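Local coordinates for protein aspartokinase (Synechocystis, PDB 3L76) that probably phosphorylates the beta-carboxyl group of L-aspartate with ATP, an early step towards lysine and threonine, and binds both amino acids in its ACT-domain pockets, at residues A[21-26]-A[82-87]; A[116-121]-A[160-165]; A[258-263]-A[369-374]; A[285-290]-A[331-336]; A[436-441]-A[582-587]. All blocks are in the same frame, centred on the assembly; numbering follows the deposited sequence.

Contact 1 of 5, residues A[21-26]-A[82-87]; sequences AVAQRI and SLALQE
Ala23 and Ile26 of helix 16-31 meet Ala84 and Leu85 of helix 63-87 without any ring or guanidinium between them; the flat group that takes part is the peptide carbonyl of Ala23, whose O lies 3.6 Å from Leu85 CD2. The rest is aliphatic. Ala23 CB and Ala84 CB are 4.0 Å apart, and this pair of short side chains is consistent with helix axes that come within 8.9 Å at a crossing angle of -60°. Leu85 CG is anti to its own carbonyl carbon (chi1 -80°), and chi2 of 160° then sets the CD2 branch towards the other helix. There CD2 meets Ala23 O and also touches Ile26 CG2 at 3.9 Å. The two branched side chains cross at about a right angle, and Ile26 presents CG2 because this methyl is anti to its backbone N. Beneath the pair lies the sheet of the amino acid kinase fold: Ile26 reaches Leu36 and Val38 of strand 35-40, and both Ile26 and Leu85 touch Val130. On another side, Ala84 packs on Ile57 of the second subunit, so helix 63-87 also serves the dimer. With no hydrogen bond or ion pair joining the two segments, no directional bond fixes their contact, which rests on the fit of buried methyl groups.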
# COMPACT_ATOMS: atom_id res chain seq x y z
N ALA A 21 11.66 -2.98 20.14
CA ALA A 21 12.33 -2.08 21.08
C ALA A 21 11.60 -0.75 21.26
O ALA A 21 11.40 -0.28 22.38
CB ALA A 21 13.76 -1.85 20.66
N VAL A 22 11.23 -0.12 20.15
CA VAL A 22 10.53 1.15 20.23
C VAL A 22 9.21 0.94 20.94
O VAL A 22 8.84 1.69 21.84
CB VAL A 22 10.33 1.83 18.85
CG1 VAL A 22 10.61 0.85 17.72
CG2 VAL A 22 8.93 2.44 18.73
N ALA A 23 8.51 -0.11 20.54
CA ALA A 23 7.27 -0.51 21.20
C ALA A 23 7.47 -0.55 22.72
O ALA A 23 6.62 -0.10 23.49
CB ALA A 23 6.81 -1.87 20.68
N GLN A 24 8.61 -1.09 23.14
CA GLN A 24 8.95 -1.14 24.55
C GLN A 24 9.01 0.26 25.13
O GLN A 24 8.35 0.55 26.13
CB GLN A 24 10.27 -1.87 24.76
CG GLN A 24 10.26 -2.86 25.93
CD GLN A 24 9.17 -3.91 25.78
OE1 GLN A 24 9.08 -4.60 24.76
NE2 GLN A 24 8.34 -4.04 26.81
N ARG A 25 9.80 1.13 24.50
CA ARG A 25 9.96 2.50 24.99
C ARG A 25 8.64 3.26 25.03
O ARG A 25 8.36 3.98 26.00
CB ARG A 25 10.96 3.29 24.15
CG ARG A 25 11.05 4.76 24.56
CD ARG A 25 11.62 5.64 23.45
NE ARG A 25 12.95 5.20 23.04
CZ ARG A 25 14.08 5.59 23.62
NH1 ARG A 25 14.05 6.43 24.64
NH2 ARG A 25 15.24 5.13 23.18
N ILE A 26 7.83 3.11 23.99
CA ILE A 26 6.52 3.74 23.96
C ILE A 26 5.73 3.32 25.20
O ILE A 26 5.20 4.16 25.93
CB ILE A 26 5.72 3.39 22.69
CG1 ILE A 26 6.47 3.85 21.44
CG2 ILE A 26 4.35 4.03 22.73
CD1 ILE A 26 5.70 3.61 20.16
N SER A 82 1.80 -1.28 15.96
CA SER A 82 0.64 -1.31 16.85
C SER A 82 0.34 -2.75 17.31
O SER A 82 -0.18 -2.95 18.40
CB SER A 82 -0.58 -0.62 16.22
OG SER A 82 -1.34 -1.51 15.43
N LEU A 83 0.68 -3.73 16.47
CA LEU A 83 0.62 -5.14 16.86
C LEU A 83 1.64 -5.44 17.93
O LEU A 83 1.35 -6.12 18.92
CB LEU A 83 0.88 -6.04 15.65
CG LEU A 83 -0.27 -6.22 14.67
CD1 LEU A 83 0.17 -7.07 13.50
CD2 LEU A 83 -1.47 -6.84 15.38
N ALA A 84 2.86 -4.94 17.72
CA ALA A 84 3.96 -5.12 18.66
C ALA A 84 3.64 -4.51 20.02
O ALA A 84 4.04 -5.05 21.05
CB ALA A 84 5.22 -4.50 18.09
N LEU A 85 2.95 -3.37 20.01
CA LEU A 85 2.51 -2.71 21.24
C LEU A 85 1.47 -3.57 21.95
O LEU A 85 1.50 -3.72 23.17
CB LEU A 85 1.90 -1.34 20.92
CG LEU A 85 2.86 -0.17 20.68
CD1 LEU A 85 2.19 0.97 19.92
CD2 LEU A 85 3.42 0.35 22.00
N GLN A 86 0.54 -4.12 21.17
CA GLN A 86 -0.54 -4.95 21.68
C GLN A 86 -0.03 -6.27 22.26
O GLN A 86 -0.61 -6.80 23.20
CB GLN A 86 -1.59 -5.19 20.59
CG GLN A 86 -2.36 -3.94 20.17
CD GLN A 86 -3.40 -4.22 19.09
OE1 GLN A 86 -4.27 -5.07 19.27
NE2 GLN A 86 -3.31 -3.50 17.99
N GLU A 87 1.06 -6.78 21.69
CA GLU A 87 1.70 -8.01 22.18
C GLU A 87 2.33 -7.84 23.57
O GLU A 87 2.48 -8.82 24.30
CB GLU A 87 2.75 -8.53 21.18

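Contact 2 of 5, residues A[116-121]-A[160-165]; sequences IRPDRL and VALAAA
Pro118, Ala165 and Ala161 give up the most surface where the end of strand 115-118 lies over helix 154-166. Pro118 is the centre of the contact. Its ring turns CB and CG to the helix, and the methyl of Ala165 meets both, with Ala165 CB 3.9 Å from Pro118 CB and 4.0 Å from Pro118 CG. Ala161, one helical turn earlier, faces the same ring but brings its backbone closer than its methyl: Pro118 CG is 4.3 Å from Ala161 O, an oxygen that already accepts the helical bond from Ala165 N. Leu162 reaches in from beside them. Its CG stands beside the backbone N (chi1 -88°), and the CD2 branch comes within 4.3 Å of Pro118 CB, while the same side chain also touches Val133 of strand 130-138. The proline thus rests on a surface made of two alanine positions a turn apart and one leucine methyl. No hydrogen bond crosses between the segments, and strand and helix run 49° apart at an axis distance of 8.8 Å. Around this point, Ile116 and Ala161 both pack on Leu255, while Val160 and Ala164 turn to helix 215-224. The strand itself pairs antiparallel with strand 101-104, which lies parallel to strand 130-138. A small-residue helix lying across strands of a mixed sheet in this way belongs to the layered alpha/beta architecture of the amino acid kinase family, and here it packs on strand 115-118 and, through Leu162, on strand 130-138.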
# COMPACT_ATOMS: atom_id res chain seq x y z
N ILE A 116 -2.40 21.11 4.23
CA ILE A 116 -2.69 20.05 5.21
C ILE A 116 -3.59 20.51 6.35
O ILE A 116 -3.49 21.63 6.84
CB ILE A 116 -1.38 19.47 5.85
CG1 ILE A 116 -1.69 18.34 6.84
CG2 ILE A 116 -0.65 20.54 6.62
CD1 ILE A 116 -2.41 17.14 6.25
N ARG A 117 -4.47 19.61 6.81
CA ARG A 117 -5.31 19.91 7.97
C ARG A 117 -5.78 18.68 8.74
O ARG A 117 -6.63 17.96 8.27
CB ARG A 117 -6.52 20.72 7.53
CG ARG A 117 -7.06 20.32 6.18
CD ARG A 117 -8.33 21.07 5.88
NE ARG A 117 -8.12 22.51 5.91
CZ ARG A 117 -9.10 23.40 5.83
NH1 ARG A 117 -10.36 22.99 5.71
NH2 ARG A 117 -8.83 24.69 5.86
N PRO A 118 -5.19 18.44 9.94
CA PRO A 118 -5.58 17.35 10.85
C PRO A 118 -6.98 17.48 11.46
O PRO A 118 -7.60 18.53 11.31
CB PRO A 118 -4.51 17.41 11.95
CG PRO A 118 -3.30 17.96 11.25
CD PRO A 118 -3.88 19.01 10.32
N ASP A 119 -7.44 16.43 12.13
CA ASP A 119 -8.74 16.40 12.80
C ASP A 119 -8.64 16.02 14.29
O ASP A 119 -8.01 16.72 15.09
CB ASP A 119 -9.68 15.44 12.09
CG ASP A 119 -10.06 15.91 10.69
OD1 ASP A 119 -9.42 16.85 10.18
OD2 ASP A 119 -11.00 15.33 10.11
N ARG A 120 -9.28 14.91 14.65
CA ARG A 120 -9.36 14.44 16.04
C ARG A 120 -10.33 13.25 16.27
O ARG A 120 -11.16 13.25 17.20
CB ARG A 120 -9.74 15.59 16.96
CG ARG A 120 -11.25 15.90 16.99
CD ARG A 120 -11.79 16.40 15.65
NE ARG A 120 -11.87 15.35 14.63
CZ ARG A 120 -12.81 14.41 14.58
NH1 ARG A 120 -13.76 14.36 15.51
NH2 ARG A 120 -12.79 13.50 13.61
N LEU A 121 -10.25 12.22 15.44
CA LEU A 121 -10.89 10.97 15.80
C LEU A 121 -9.91 10.28 16.73
O LEU A 121 -10.23 9.26 17.32
CB LEU A 121 -11.16 10.08 14.58
CG LEU A 121 -12.46 9.25 14.47
CD1 LEU A 121 -12.31 7.93 13.69
CD2 LEU A 121 -13.33 9.08 15.74
N VAL A 160 5.24 17.30 13.51
CA VAL A 160 5.13 18.64 14.05
C VAL A 160 3.74 19.22 13.84
O VAL A 160 3.13 19.73 14.78
CB VAL A 160 6.23 19.59 13.48
CG1 VAL A 160 5.92 21.03 13.85
CG2 VAL A 160 7.61 19.20 14.00
N ALA A 161 3.22 19.14 12.61
CA ALA A 161 1.85 19.58 12.31
C ALA A 161 0.82 18.95 13.25
O ALA A 161 -0.16 19.59 13.63
CB ALA A 161 1.49 19.28 10.87
N LEU A 162 1.05 17.70 13.64
CA LEU A 162 0.14 16.98 14.51
C LEU A 162 0.23 17.52 15.91
O LEU A 162 -0.79 17.81 16.53
CB LEU A 162 0.44 15.48 14.51
CG LEU A 162 -0.26 14.68 13.42
CD1 LEU A 162 0.30 13.28 13.37
CD2 LEU A 162 -1.75 14.66 13.68
N ALA A 163 1.45 17.65 16.42
CA ALA A 163 1.67 18.22 17.74
C ALA A 163 1.04 19.61 17.83
O ALA A 163 0.46 19.97 18.85
CB ALA A 163 3.17 18.28 18.07
N ALA A 164 1.14 20.39 16.75
CA ALA A 164 0.52 21.71 16.73
C ALA A 164 -1.00 21.59 16.88
O ALA A 164 -1.59 22.23 17.75
CB ALA A 164 0.89 22.51 15.45
N ALA A 165 -1.63 20.77 16.05
CA ALA A 165 -3.08 20.62 16.04
C ALA A 165 -3.69 20.07 17.35
O ALA A 165 -4.83 20.38 17.70
CB ALA A 165 -3.51 19.77 14.85

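Contact 3 of 5, residues A[258-263]-A[369-374]; sequences AKAVDG and PGIAAK. With LYS (lysine), chain F.
Ile371 meets Ala260 and Val261 with two separate branches, and its torsions decide which goes where: CG1 stands anti to the carbonyl carbon (chi1 -50°) and chi2 of -48° bends CD1 round, while CG2 lies anti to the backbone N. The site is the start of helix 371-381 in an ACT domain, the regulatory module whose pocket here holds a free lysine. CD1 touches Ala260 CB at 3.5 Å, and CG2 meets Val261 CG2 at 4.0 Å as the two side chains slide past each other in opposite directions. Both Val261 and Ile371 also lie on Ile360 of strand 348-361, so segment 258-263 is packed against helix and strand at once. Shortening Ile371 to an alanine removes CD1 and CG2, and would probably open a gap beside Ala260 CB and Val261 CG2, next to the helix start that binds the lysine carboxylate. The same segment is also tied to the kinase portion, for Asp262 forms a salt bridge with Arg222 and a hydrogen bond with Asn223. The backbone of the helix start binds the ligand, with Gly370 at the N-cap in a positive-phi conformation. Ser392 O, Ser472 OG and Val473 N bond the lysine further; Ser472 and Val473 belong to another ACT domain, so two such domains contribute to the site. The ligand carboxylate meets the first amides of the helix: Ile371 N gives OXT a weak bond of 3.1 Å, whereas Ala372 N reaches that same oxygen at 3.2 Å and a straighter 164°.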
# COMPACT_ATOMS: atom_id res chain seq x y z
N ALA A 258 4.14 23.37 1.45
CA ALA A 258 5.09 23.44 0.35
C ALA A 258 5.47 24.88 -0.01
O ALA A 258 5.91 25.15 -1.12
CB ALA A 258 4.53 22.73 -0.87
N LYS A 259 5.29 25.81 0.93
CA LYS A 259 5.60 27.22 0.67
C LYS A 259 7.11 27.40 0.55
O LYS A 259 7.86 26.97 1.42
CB LYS A 259 5.07 28.11 1.80
CG LYS A 259 3.80 28.88 1.48
CD LYS A 259 3.50 29.91 2.57
CE LYS A 259 3.93 29.40 3.94
NZ LYS A 259 3.59 30.35 5.03
N ALA A 260 7.57 28.04 -0.52
CA ALA A 260 9.00 28.33 -0.66
C ALA A 260 9.39 29.36 0.38
O ALA A 260 10.45 29.27 0.98
CB ALA A 260 9.32 28.83 -2.04
N VAL A 261 8.51 30.32 0.61
CA VAL A 261 8.81 31.45 1.45
C VAL A 261 7.84 31.54 2.62
O VAL A 261 6.64 31.61 2.44
CB VAL A 261 8.74 32.75 0.62
CG1 VAL A 261 8.61 33.98 1.54
CG2 VAL A 261 9.94 32.83 -0.31
N ASP A 262 8.40 31.55 3.82
CA ASP A 262 7.63 31.71 5.05
C ASP A 262 7.30 33.16 5.39
O ASP A 262 6.25 33.42 5.97
CB ASP A 262 8.40 31.13 6.21
CG ASP A 262 7.54 31.01 7.45
OD1 ASP A 262 6.40 30.49 7.36
OD2 ASP A 262 8.01 31.42 8.51
N GLY A 263 8.19 34.09 5.06
CA GLY A 263 7.99 35.47 5.47
C GLY A 263 8.74 36.53 4.71
O GLY A 263 9.72 36.24 4.03
N PRO A 369 15.13 25.73 -6.75
CA PRO A 369 15.44 26.75 -7.75
C PRO A 369 14.36 27.79 -7.89
O PRO A 369 13.22 27.54 -7.50
CB PRO A 369 15.52 25.94 -9.06
CG PRO A 369 15.57 24.51 -8.64
CD PRO A 369 14.80 24.44 -7.38
N GLY A 370 14.72 28.95 -8.44
CA GLY A 370 13.77 29.98 -8.83
C GLY A 370 13.26 30.90 -7.75
O GLY A 370 12.49 31.83 -8.01
N ILE A 371 13.67 30.66 -6.51
CA ILE A 371 13.18 31.47 -5.41
C ILE A 371 13.81 32.88 -5.41
O ILE A 371 13.11 33.89 -5.40
CB ILE A 371 13.40 30.79 -4.06
CG1 ILE A 371 12.89 29.33 -4.10
CG2 ILE A 371 12.77 31.63 -2.94
CD1 ILE A 371 11.50 29.19 -4.69
N ALA A 372 15.13 32.93 -5.42
CA ALA A 372 15.84 34.19 -5.51
C ALA A 372 15.41 34.94 -6.76
O ALA A 372 15.15 36.15 -6.74
CB ALA A 372 17.35 33.94 -5.51
N ALA A 373 15.27 34.19 -7.85
CA ALA A 373 14.91 34.76 -9.14
C ALA A 373 13.55 35.44 -9.08
O ALA A 373 13.34 36.52 -9.65
CB ALA A 373 14.93 33.69 -10.20
N LYS A 374 12.61 34.80 -8.39
CA LYS A 374 11.28 35.36 -8.26
C LYS A 374 11.28 36.61 -7.38
O LYS A 374 10.54 37.55 -7.63
CB LYS A 374 10.31 34.31 -7.73
CG LYS A 374 8.90 34.84 -7.58
CD LYS A 374 7.99 33.77 -7.04
CE LYS A 374 6.58 34.30 -6.81
NZ LYS A 374 5.86 33.42 -5.85
N LYS F . 18.40 27.77 -3.72
CA LYS F . 17.66 29.00 -3.97
C LYS F . 17.51 29.33 -5.45
O LYS F . 18.27 28.80 -6.29
CB LYS F . 18.30 30.19 -3.23
CG LYS F . 18.23 30.06 -1.71
CD LYS F . 19.21 30.98 -1.00
CE LYS F . 20.59 30.35 -0.90
NZ LYS F . 21.03 30.15 0.51
OXT LYS F . 16.60 30.13 -5.81

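Contact 4 of 5, residues A[285-290]-A[331-336]. With THR (threonine), chain C.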
# COMPACT_ATOMS: atom_id res chain seq x y z
N ALA A 285 40.24 42.24 6.33
CA ALA A 285 38.92 42.26 6.97
C ALA A 285 39.08 42.14 8.47
O ALA A 285 38.41 42.84 9.23
CB ALA A 285 38.00 41.17 6.42
N SER A 286 39.97 41.25 8.89
CA SER A 286 40.29 41.09 10.30
C SER A 286 40.52 42.44 11.00
O SER A 286 39.86 42.75 11.99
CB SER A 286 41.51 40.21 10.48
OG SER A 286 41.75 39.96 11.85
N LYS A 287 41.43 43.25 10.46
CA LYS A 287 41.76 44.53 11.08
C LYS A 287 40.60 45.52 11.10
O LYS A 287 40.32 46.13 12.13
CB LYS A 287 42.99 45.20 10.45
CG LYS A 287 43.28 46.56 11.08
CD LYS A 287 44.72 47.00 10.90
CE LYS A 287 45.18 47.87 12.08
NZ LYS A 287 45.26 47.11 13.37
N LEU A 288 39.93 45.68 9.97
CA LEU A 288 38.75 46.53 9.88
C LEU A 288 37.78 46.29 11.04
O LEU A 288 37.47 47.19 11.82
CB LEU A 288 38.00 46.27 8.57
CG LEU A 288 37.30 47.44 7.87
CD1 LEU A 288 36.19 46.93 6.95
CD2 LEU A 288 36.76 48.46 8.85
N PHE A 289 37.29 45.06 11.14
CA PHE A 289 36.20 44.80 12.04
C PHE A 289 36.68 44.69 13.48
O PHE A 289 35.93 44.97 14.41
CB PHE A 289 35.39 43.57 11.59
CG PHE A 289 34.70 43.77 10.26
CD1 PHE A 289 33.54 44.52 10.16
CD2 PHE A 289 35.22 43.21 9.11
CE1 PHE A 289 32.91 44.72 8.94
CE2 PHE A 289 34.60 43.40 7.87
CZ PHE A 289 33.44 44.15 7.79
N ARG A 290 37.93 44.29 13.67
CA ARG A 290 38.50 44.30 15.01
C ARG A 290 38.43 45.71 15.58
O ARG A 290 37.89 45.91 16.67
CB ARG A 290 39.93 43.77 15.02
CG ARG A 290 40.05 42.25 15.01
CD ARG A 290 41.44 41.84 15.47
NE ARG A 290 42.47 42.61 14.77
CZ ARG A 290 43.38 42.09 13.95
NH1 ARG A 290 43.40 40.78 13.73
NH2 ARG A 290 44.26 42.88 13.36
N SER A 331 37.22 55.57 8.74
CA SER A 331 38.11 56.56 8.13
C SER A 331 39.49 56.56 8.77
O SER A 331 40.47 56.96 8.13
CB SER A 331 37.51 57.96 8.18
OG SER A 331 36.51 58.13 7.19
N ALA A 332 39.57 56.10 10.01
CA ALA A 332 40.84 56.14 10.74
C ALA A 332 41.69 54.88 10.58
O ALA A 332 42.91 54.94 10.58
CB ALA A 332 40.58 56.45 12.21
N ILE A 333 41.03 53.73 10.45
CA ILE A 333 41.74 52.49 10.18
C ILE A 333 42.30 52.47 8.75
O ILE A 333 43.41 51.99 8.51
CB ILE A 333 40.82 51.28 10.32
CG1 ILE A 333 40.00 51.38 11.61
CG2 ILE A 333 41.62 50.00 10.27
CD1 ILE A 333 38.87 50.39 11.67
N ALA A 334 41.53 53.00 7.81
CA ALA A 334 41.85 52.94 6.39
C ALA A 334 43.32 53.21 6.01
O ALA A 334 43.93 52.40 5.32
CB ALA A 334 40.90 53.85 5.57
N PRO A 335 43.88 54.36 6.43
CA PRO A 335 45.26 54.65 6.03
C PRO A 335 46.24 53.51 6.35
O PRO A 335 47.19 53.29 5.61
CB PRO A 335 45.60 55.91 6.84
CG PRO A 335 44.28 56.57 7.04
CD PRO A 335 43.29 55.45 7.22
N ALA A 336 45.98 52.79 7.43
CA ALA A 336 46.82 51.65 7.80
C ALA A 336 46.75 50.49 6.81
O ALA A 336 47.56 49.57 6.88
CB ALA A 336 46.46 51.16 9.20
N THR C . 40.99 39.20 1.36
CA THR C . 40.91 40.12 2.50
C THR C . 41.09 39.38 3.83
O THR C . 41.21 38.15 3.85
CB THR C . 39.60 40.92 2.51
OG1 THR C . 38.48 40.03 2.62
CG2 THR C . 39.47 41.71 1.22
OXT THR C . 41.14 40.03 4.89
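Ile333 is pushed between Lys287 and Leu288, and between segments 285-290 and 331-336 the packing is apolar, with no hydrogen bond across. The two branches of Ile333 divide the work. CG2, anti to the backbone N, meets the aliphatic part of Lys287 at its CG, 3.9 Å away, and these side chains slide past each other in opposite directions. CD1, at the end of the other branch, touches Leu288 CD2 at 4.0 Å and lies 3.5 Å from Leu288 O, so it meets both the side chain and the backbone of that residue; the isoleucine and leucine cross at about a right angle. The other methyl of Leu288, CD1, leans over the rim of one face of the Phe289 ring. That ring meets the ring of Phe548, the planes at about 60°, and so joins this ACT domain to helix 543-552.

Polar interactions keep to the edges. Lys287 runs on past the isoleucine and bends at chi4 (67°), its NZ making a long, weak ion pair with Asp291. At the start of helix 284-294, Ala285 N donates to OXT of the bound threonine over 2.8 Å at 164°, a bond that the helix dipole would probably strengthen. The ligand is further held by Asp280, Gln304, Asn557 and Ile558. Chemically, one helix thus has two roles: a hydrocarbon flank, buried at Leu288 and partly exposed at Lys287, and an amide end that binds the carboxylate of the bound threonine.

Contact 5 of 5, residues A[436-441]-A[582-587]; sequences RGVALD and KAAHSA
Val438 of strand 437-453 points its CB toward helix 577-587, and its two methyls find different partners. From CB the chain divides. CG1, placed anti to the carbonyl carbon (chi1 -62°), ends 4.0 Å from Ala584 CB, a methyl that also packs on Ile532 of the adjacent strand 520-533 and on Phe547 of helix 543-552. CG2 lies between the backbone N and the carbonyl carbon, and from there it approaches the imidazole of His585 at its edge, close to the ring plane. Its distance to His585 CD2 is 3.8 Å, and to His585 CB it is 4.0 Å, so the valine meets the ring's carbon side and the stem of the same side chain. The two side chains cross at about a right angle. The rest of the histidine ring has a separate task: NE2 hydrogen-bonds Thr182 OG1, which probably holds the ring's rotation with its CD2 side to the valine. No hydrogen bond crosses between the two segments themselves. Just before Val438, the strand carries a classic beta bulge, Arg436 and Gly437 both facing Val533. Helices packed on one face of an antiparallel sheet are the usual layering of an ACT domain, here with the histidine extending it to the kinase-family part of the chain.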
# COMPACT_ATOMS: atom_id res chain seq x y z
N ARG A 436 26.94 29.16 17.76
CA ARG A 436 26.44 27.86 18.22
C ARG A 436 27.08 26.68 17.48
O ARG A 436 27.36 25.65 18.08
CB ARG A 436 24.92 27.79 18.08
CG ARG A 436 24.31 26.52 18.63
CD ARG A 436 23.11 26.84 19.49
NE ARG A 436 23.45 26.96 20.91
CZ ARG A 436 22.68 27.55 21.82
NH1 ARG A 436 21.53 28.10 21.47
NH2 ARG A 436 23.08 27.60 23.08
N GLY A 437 27.31 26.84 16.18
CA GLY A 437 27.96 25.81 15.40
C GLY A 437 28.58 26.37 14.14
O GLY A 437 28.30 27.50 13.75
N VAL A 438 29.43 25.59 13.49
CA VAL A 438 30.11 26.04 12.29
C VAL A 438 30.05 24.95 11.24
O VAL A 438 29.88 23.79 11.57
CB VAL A 438 31.59 26.42 12.57
CG1 VAL A 438 31.66 27.56 13.56
CG2 VAL A 438 32.35 25.22 13.08
N ALA A 439 30.19 25.33 9.97
CA ALA A 439 30.03 24.36 8.90
C ALA A 439 30.85 24.71 7.65
O ALA A 439 31.29 25.84 7.47
CB ALA A 439 28.57 24.19 8.55
N LEU A 440 31.04 23.71 6.80
CA LEU A 440 31.89 23.81 5.65
C LEU A 440 31.24 23.22 4.41
O LEU A 440 30.78 22.09 4.45
CB LEU A 440 33.20 23.07 5.90
CG LEU A 440 34.23 23.24 4.76
CD1 LEU A 440 34.83 24.65 4.74
CD2 LEU A 440 35.33 22.20 4.85
N ASP A 441 31.20 23.96 3.32
CA ASP A 441 30.77 23.36 2.06
C ASP A 441 31.86 23.48 0.98
O ASP A 441 32.28 24.59 0.62
CB ASP A 441 29.44 23.96 1.59
CG ASP A 441 28.91 23.27 0.35
OD1 ASP A 441 29.69 22.60 -0.36
OD2 ASP A 441 27.71 23.41 0.07
N LYS A 582 38.38 24.19 11.01
CA LYS A 582 38.99 23.89 12.30
C LYS A 582 39.25 25.18 13.06
O LYS A 582 39.00 25.26 14.26
CB LYS A 582 40.30 23.11 12.10
CG LYS A 582 40.14 21.69 11.57
CD LYS A 582 41.51 21.05 11.36
CE LYS A 582 41.42 19.64 10.81
NZ LYS A 582 42.79 19.10 10.56
N ALA A 583 39.74 26.18 12.35
CA ALA A 583 40.00 27.49 12.95
C ALA A 583 38.75 28.11 13.55
O ALA A 583 38.78 28.61 14.67
CB ALA A 583 40.62 28.43 11.91
N ALA A 584 37.65 28.08 12.79
CA ALA A 584 36.37 28.59 13.28
C ALA A 584 35.85 27.84 14.51
O ALA A 584 35.34 28.44 15.44
CB ALA A 584 35.31 28.56 12.16
N HIS A 585 35.99 26.52 14.50
CA HIS A 585 35.52 25.69 15.62
C HIS A 585 36.32 25.96 16.89
O HIS A 585 35.77 25.95 17.99
CB HIS A 585 35.58 24.20 15.26
CG HIS A 585 34.69 23.33 16.11
ND1 HIS A 585 35.13 22.70 17.25
CD2 HIS A 585 33.38 22.99 15.97
CE1 HIS A 585 34.13 22.00 17.78
NE2 HIS A 585 33.07 22.16 17.02
N SER A 586 37.62 26.22 16.72
CA SER A 586 38.48 26.54 17.85
C SER A 586 38.31 27.98 18.31
O SER A 586 38.32 28.27 19.50
CB SER A 586 39.95 26.28 17.50
OG SER A 586 40.16 24.91 17.18
N ALA A 587 38.16 28.89 17.35
CA ALA A 587 37.99 30.30 17.67
C ALA A 587 36.82 30.52 18.63
O ALA A 587 36.89 31.38 19.50
CB ALA A 587 37.79 31.11 16.40

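All five contacts are apolar between their segments, but they differ in burial and in what borders them. Contacts 1, 3, 4 and 5 are buried, with Lys287 at the rim of contact 4, and contact 2 only partly so. Contacts 1 and 2 belong to the amino acid kinase region, about 23 Å apart between centres: the first is a contact between two helices beside the dimer interface, the second sets a strand end on a helix. Contacts 3 and 4 each pair hydrocarbon packing with a helix start that binds a carboxylate, of lysine in one and threonine in the other. Contact 5 touches no effector, yet like contact 3 it has polar ties to the kinase region.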